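Local structure of Lmo2181 protein (Listeria monocytogenes serovar 1/2a, 5JCV) at residues G16-D22 and H96-E102; M80-L84 and T162-C166. The protein cleaves a C-terminal sorting signal of surface proteins, holds the product as a thioester intermediate and transfers it covalently to the cell wall. All coordinates share one frame; numbering follows the deposited sequence.

Interaction 1. Residues G16-D22 and H96-E102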
loop_
_atom_site.group_PDB
_atom_site.type_symbol
_atom_site.label_atom_id
_atom_site.label_comp_id
_atom_site.label_asym_id
_atom_site.label_seq_id
_atom_site.Cartn_x
_atom_site.Cartn_y
_atom_site.Cartn_z
ATOM N N GLY A 16 3.975 4.295 -2.911
ATOM C CA GLY A 16 3.219 5.491 -3.230
ATOM C C GLY A 16 3.319 5.936 -4.680
ATOM O O GLY A 16 3.869 5.223 -5.530
ATOM N N TRP A 17 2.779 7.122 -4.942
ATOM C CA TRP A 17 2.745 7.710 -6.287
ATOM C C TRP A 17 2.834 9.228 -6.151
ATOM O O TRP A 17 2.357 9.801 -5.161
ATOM C CB TRP A 17 1.475 7.340 -7.074
ATOM C CG TRP A 17 1.692 7.558 -8.506
ATOM C CD1 TRP A 17 1.564 8.716 -9.173
ATOM C CD2 TRP A 17 2.152 6.596 -9.457
ATOM N NE1 TRP A 17 1.884 8.546 -10.489
ATOM C CE2 TRP A 17 2.285 7.252 -10.675
ATOM C CE3 TRP A 17 2.459 5.231 -9.387
ATOM C CZ2 TRP A 17 2.699 6.598 -11.835
ATOM C CZ3 TRP A 17 2.896 4.583 -10.533
ATOM C CH2 TRP A 17 3.010 5.267 -11.740
ATOM N N LEU A 18 3.465 9.873 -7.137
ATOM C CA LEU A 18 3.617 11.336 -7.130
ATOM C C LEU A 18 3.236 11.903 -8.500
ATOM O O LEU A 18 3.653 11.396 -9.554
ATOM C CB LEU A 18 5.096 11.677 -6.813
ATOM C CG LEU A 18 5.423 13.178 -6.745
ATOM C CD1 LEU A 18 4.681 13.882 -5.622
ATOM C CD2 LEU A 18 6.905 13.423 -6.560
ATOM N N THR A 19 2.485 12.980 -8.522
ATOM C CA THR A 19 2.125 13.566 -9.805
ATOM C C THR A 19 2.131 15.070 -9.663
ATOM O O THR A 19 1.529 15.618 -8.713
ATOM C CB THR A 19 0.697 13.131 -10.301
ATOM O OG1 THR A 19 0.718 11.741 -10.639
ATOM C CG2 THR A 19 0.302 13.889 -11.554
ATOM N N ILE A 20 2.809 15.738 -10.595
ATOM C CA ILE A 20 2.677 17.177 -10.680
ATOM C C ILE A 20 2.266 17.495 -12.127
ATOM O O ILE A 20 2.955 17.139 -13.082
ATOM C CB ILE A 20 3.975 17.917 -10.314
ATOM C CG1 ILE A 20 4.482 17.498 -8.946
ATOM C CG2 ILE A 20 3.752 19.437 -10.387
ATOM C CD1 ILE A 20 5.810 18.140 -8.617
ATOM N N ILE A 21 1.100 18.105 -12.270
ATOM C CA ILE A 21 0.530 18.473 -13.576
ATOM C C ILE A 21 1.501 19.338 -14.384
ATOM O O ILE A 21 2.177 20.189 -13.822
ATOM C CB ILE A 21 -0.810 19.253 -13.355
ATOM C CG1 ILE A 21 -1.868 18.357 -12.655
ATOM C CG2 ILE A 21 -1.379 19.790 -14.653
ATOM C CD1 ILE A 21 -2.214 17.079 -13.385
ATOM N N ASP A 22 1.543 19.144 -15.698
ATOM C CA ASP A 22 2.410 19.919 -16.625
ATOM C C ASP A 22 3.897 19.684 -16.343
ATOM O O ASP A 22 4.714 20.566 -16.526
ATOM C CB ASP A 22 2.077 21.421 -16.598
ATOM C CG ASP A 22 0.589 21.703 -16.940
ATOM O OD1 ASP A 22 -0.055 20.907 -17.640
ATOM O OD2 ASP A 22 0.061 22.729 -16.517
ATOM N N HIS A 96 0.413 26.479 -10.290
ATOM C CA HIS A 96 0.470 25.107 -9.743
ATOM C C HIS A 96 0.758 25.112 -8.253
ATOM O O HIS A 96 1.688 24.487 -7.802
ATOM C CB HIS A 96 1.509 24.263 -10.493
ATOM C CG HIS A 96 1.273 24.190 -11.965
ATOM N ND1 HIS A 96 1.743 25.144 -12.844
ATOM C CD2 HIS A 96 0.598 23.285 -12.712
ATOM C CE1 HIS A 96 1.370 24.826 -14.073
ATOM N NE2 HIS A 96 0.671 23.703 -14.018
ATOM N N PRO A 97 -0.102 25.772 -7.472
ATOM C CA PRO A 97 0.106 25.829 -6.027
ATOM C C PRO A 97 0.053 24.468 -5.301
ATOM O O PRO A 97 0.379 24.400 -4.115
ATOM C CB PRO A 97 -1.035 26.766 -5.554
ATOM C CG PRO A 97 -2.139 26.584 -6.562
ATOM C CD PRO A 97 -1.477 26.162 -7.867
ATOM N N THR A 98 -0.345 23.385 -5.977
ATOM C CA THR A 98 -0.454 22.079 -5.310
ATOM C C THR A 98 -0.021 20.923 -6.187
ATOM O O THR A 98 -0.085 20.983 -7.425
ATOM C CB THR A 98 -1.944 21.726 -4.895
ATOM O OG1 THR A 98 -2.693 21.364 -6.066
ATOM C CG2 THR A 98 -2.648 22.896 -4.205
ATOM N N PHE A 99 0.350 19.828 -5.543
ATOM C CA PHE A 99 0.536 18.574 -6.257
ATOM C C PHE A 99 -0.126 17.433 -5.485
ATOM O O PHE A 99 -0.590 17.632 -4.356
ATOM C CB PHE A 99 2.024 18.303 -6.520
ATOM C CG PHE A 99 2.855 18.131 -5.294
ATOM C CD1 PHE A 99 3.094 16.874 -4.768
ATOM C CD2 PHE A 99 3.434 19.225 -4.672
ATOM C CE1 PHE A 99 3.848 16.723 -3.624
ATOM C CE2 PHE A 99 4.213 19.076 -3.537
ATOM C CZ PHE A 99 4.424 17.828 -3.007
ATOM N N SER A 100 -0.159 16.244 -6.092
ATOM C CA SER A 100 -0.732 15.071 -5.430
ATOM C C SER A 100 0.262 14.008 -5.108
ATOM O O SER A 100 1.073 13.598 -5.936
ATOM C CB SER A 100 -1.928 14.472 -6.197
ATOM O OG SER A 100 -1.743 14.463 -7.575
ATOM N N TYR A 101 0.160 13.562 -3.867
ATOM C CA TYR A 101 1.038 12.596 -3.290
ATOM C C TYR A 101 0.160 11.465 -2.798
ATOM O O TYR A 101 -0.721 11.694 -1.982
ATOM C CB TYR A 101 1.788 13.235 -2.094
ATOM C CG TYR A 101 2.452 12.230 -1.183
ATOM C CD1 TYR A 101 3.450 11.373 -1.670
ATOM C CD2 TYR A 101 2.080 12.114 0.179
ATOM C CE1 TYR A 101 4.056 10.433 -0.840
ATOM C CE2 TYR A 101 2.687 11.173 1.019
ATOM C CZ TYR A 101 3.677 10.331 0.501
ATOM O OH TYR A 101 4.284 9.362 1.262
ATOM N N GLU A 102 0.368 10.266 -3.328
ATOM C CA GLU A 102 -0.243 9.063 -2.762
ATOM C C GLU A 102 0.760 8.380 -1.832
ATOM O O GLU A 102 1.952 8.303 -2.133
ATOM C CB GLU A 102 -0.680 8.071 -3.848
ATOM C CG GLU A 102 -2.117 8.204 -4.320
ATOM C CD GLU A 102 -2.273 9.054 -5.564
ATOM O OE1 GLU A 102 -2.306 8.441 -6.651
ATOM O OE2 GLU A 102 -2.355 10.312 -5.461
#
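Glu102 N donates to Trp17 O over 2.7 Å, the shortest bond of this antiparallel pairing, and Trp17 N returns a longer bond of 3.2 Å to Glu102 O. Two residues on, Thr19 and Ser100 repeat the exchange, with Thr19 N 3.0 Å from Ser100 O. Leu18 and Tyr101 form the non-hydrogen-bonded pair between them. These bonds join strand 14-19 to strand 98-102, the seam that closes the eight-stranded sortase barrel. Leu18 and Phe99 pack together on the inner side, against Leu163 of strand 160-165. Phe99 CG, set between its backbone N and carbonyl carbon (chi1 63°), directs the ring to Leu18, whose CD1 lies 3.5 Å from Phe99 CD1; Ile20 CG1 packs on Phe99 CB at 3.5 Å. On the other face, Trp17 NE1 and Thr19 OG1 both bond Asp26 OD1, which holds the indole beside the threonine; Gln8 of the second subunit packs on both residues. Beyond the strands, His96 NE2 donates to Asp22 OD2 at 2.8 Å, in the imidazole plane; the two flat groups stand 85° apart, and OD2 is met on its anti side, 31° out of the carboxylate plane. With ND1 bonded to Phe92 O, the ring's rotation is fixed and the imidazole is probably positively charged.

Interaction 2. Residues M80-L84 and T162-C166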
loop_
_atom_site.group_PDB
_atom_site.type_symbol
_atom_site.label_atom_id
_atom_site.label_comp_id
_atom_site.label_asym_id
_atom_site.label_seq_id
_atom_site.Cartn_x
_atom_site.Cartn_y
_atom_site.Cartn_z
HETATM N N MSE A 80 12.686 12.412 -14.171
HETATM C CA MSE A 80 12.808 12.285 -12.716
HETATM C C MSE A 80 12.437 13.625 -12.141
HETATM O O MSE A 80 11.366 14.142 -12.475
HETATM C CB MSE A 80 14.151 11.666 -12.290
HETATM C CG MSE A 80 14.481 10.394 -13.070
HETATM SE SE MSE A 80 12.985 9.066 -13.174
HETATM C CE MSE A 80 12.920 8.568 -11.343
ATOM N N PHE A 81 13.279 14.203 -11.284
ATOM C CA PHE A 81 12.980 15.479 -10.634
ATOM C C PHE A 81 13.588 16.685 -11.312
ATOM O O PHE A 81 13.581 17.786 -10.756
ATOM C CB PHE A 81 13.384 15.435 -9.188
ATOM C CG PHE A 81 12.322 14.918 -8.255
ATOM C CD1 PHE A 81 11.073 14.454 -8.714
ATOM C CD2 PHE A 81 12.588 14.849 -6.884
ATOM C CE1 PHE A 81 10.107 14.001 -7.821
ATOM C CE2 PHE A 81 11.627 14.406 -5.999
ATOM C CZ PHE A 81 10.397 13.957 -6.479
ATOM N N ALA A 82 14.040 16.550 -12.547
ATOM C CA ALA A 82 14.500 17.770 -13.244
ATOM C C ALA A 82 13.438 18.860 -13.261
ATOM O O ALA A 82 13.779 20.060 -13.220
ATOM C CB ALA A 82 14.975 17.471 -14.661
ATOM N N ASP A 83 12.144 18.485 -13.330
ATOM C CA ASP A 83 11.102 19.520 -13.453
ATOM C C ASP A 83 10.819 20.312 -12.168
ATOM O O ASP A 83 10.089 21.311 -12.212
ATOM C CB ASP A 83 9.807 18.948 -14.048
ATOM C CG ASP A 83 9.856 18.858 -15.587
ATOM O OD1 ASP A 83 10.808 19.417 -16.223
ATOM O OD2 ASP A 83 8.946 18.195 -16.149
ATOM N N LEU A 84 11.417 19.934 -11.042
ATOM C CA LEU A 84 11.245 20.712 -9.791
ATOM C C LEU A 84 11.671 22.187 -9.978
ATOM O O LEU A 84 11.104 23.113 -9.361
ATOM C CB LEU A 84 12.027 20.058 -8.600
ATOM C CG LEU A 84 11.517 18.725 -8.026
ATOM C CD1 LEU A 84 12.146 18.339 -6.688
ATOM C CD2 LEU A 84 10.023 18.817 -7.869
ATOM N N THR A 162 8.438 17.180 1.502
ATOM C CA THR A 162 9.561 17.857 0.872
ATOM C C THR A 162 9.926 17.052 -0.350
ATOM O O THR A 162 10.165 15.823 -0.262
ATOM C CB THR A 162 10.796 17.911 1.810
ATOM O OG1 THR A 162 10.448 18.545 3.040
ATOM C CG2 THR A 162 11.925 18.689 1.196
ATOM N N LEU A 163 9.950 17.731 -1.492
ATOM C CA LEU A 163 10.489 17.148 -2.680
ATOM C C LEU A 163 11.898 17.720 -2.894
ATOM O O LEU A 163 12.096 18.926 -2.852
ATOM C CB LEU A 163 9.573 17.457 -3.847
ATOM C CG LEU A 163 8.121 17.044 -3.729
ATOM C CD1 LEU A 163 7.452 17.340 -5.031
ATOM C CD2 LEU A 163 7.869 15.582 -3.409
ATOM N N SER A 164 12.874 16.852 -3.128
ATOM C CA SER A 164 14.272 17.297 -3.305
ATOM C C SER A 164 15.024 16.489 -4.325
ATOM O O SER A 164 14.902 15.248 -4.369
ATOM C CB SER A 164 15.003 17.144 -1.995
ATOM O OG SER A 164 16.369 17.535 -2.059
ATOM N N THR A 165 15.830 17.169 -5.129
ATOM C CA THR A 165 16.729 16.479 -6.026
ATOM C C THR A 165 17.861 15.950 -5.152
ATOM O O THR A 165 18.029 16.390 -4.028
ATOM C CB THR A 165 17.264 17.374 -7.177
ATOM O OG1 THR A 165 17.986 18.492 -6.659
ATOM C CG2 THR A 165 16.103 17.916 -8.050
ATOM N N CYS A 166 18.618 15.014 -5.687
ATOM C CA CYS A 166 19.690 14.320 -4.988
ATOM C C CYS A 166 20.597 13.778 -6.095
ATOM O O CYS A 166 20.137 12.950 -6.884
ATOM C CB CYS A 166 19.108 13.115 -4.208
ATOM S SG CYS A 166 20.241 12.539 -2.933
#
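The ring of Phe81 turns its edge to the backbone of strand 160-165, so that Phe81 CD2 lies 3.4 Å from Ser164 O, with that oxygen in the plane of the ring. Residues 162-166 spell Thr-Leu-Ser-Thr-Cys, the TLXTC signature that ends this strand of the sortase domain, a barrel crystallised here without the transmembrane segment, and whose cysteine carries the thioester in the family; residues 80-84 belong to the loop between strand 67-72 and helix 90-95. Thr165 CG2 lies 3.7 Å from Phe81 O and also touches Phe81 CB. Leu84 reaches across with both branches: its CD1 rests 3.9 Å from Leu163 CB and over the peptide that joins Leu163 to Ser164, while Leu84 CD2 meets Leu163 CD1 at 4.1 Å, and the two leucine side chains cross at about a right angle.

A 3-10 turn, closed by Leu84 N donating to Phe81 O at 3.1 Å, brings both apolar side chains to the strand. Ile70 of the adjacent strand 67-72 and Ile53 of strand 53-55 beyond it pack on Phe81, while Ile25 and Met177 also pack on Leu84. Thr165 places OG1 between its backbone N and carbonyl carbon (chi1 60°); the hydroxyl bonds Met177 N, and the methyl is left to face Phe81. Ser164 points away from the loop, and its hydroxyl, also bonded to Tyr124 OH, donates to the next carbonyl with Ser164 OG 2.8 Å from Thr165 O.

Both interactions border one apolar interior. Interaction 1 lies at the seam of the barrel: the face with Leu18 and Tyr101 is buried, while on the other Thr19, Ser100 and Glu102 are partly exposed and Gln8 of the second subunit packs there. Interaction 2 is wholly buried and sets a loop against a strand elsewhere in the same sheet. Backbone bonds and a histidine-carboxylate pair carry the first; side-chain packing carries the second, whose hydrogen bonds stay within each segment or run to outside partners. They meet directly where Leu18 CD2 lies 3.5 Å from Phe81 CE1 and Phe99 CZ lies 3.7 Å from Leu163 CD1. Leu163 thus faces both the loop 80-84 and the closing strands.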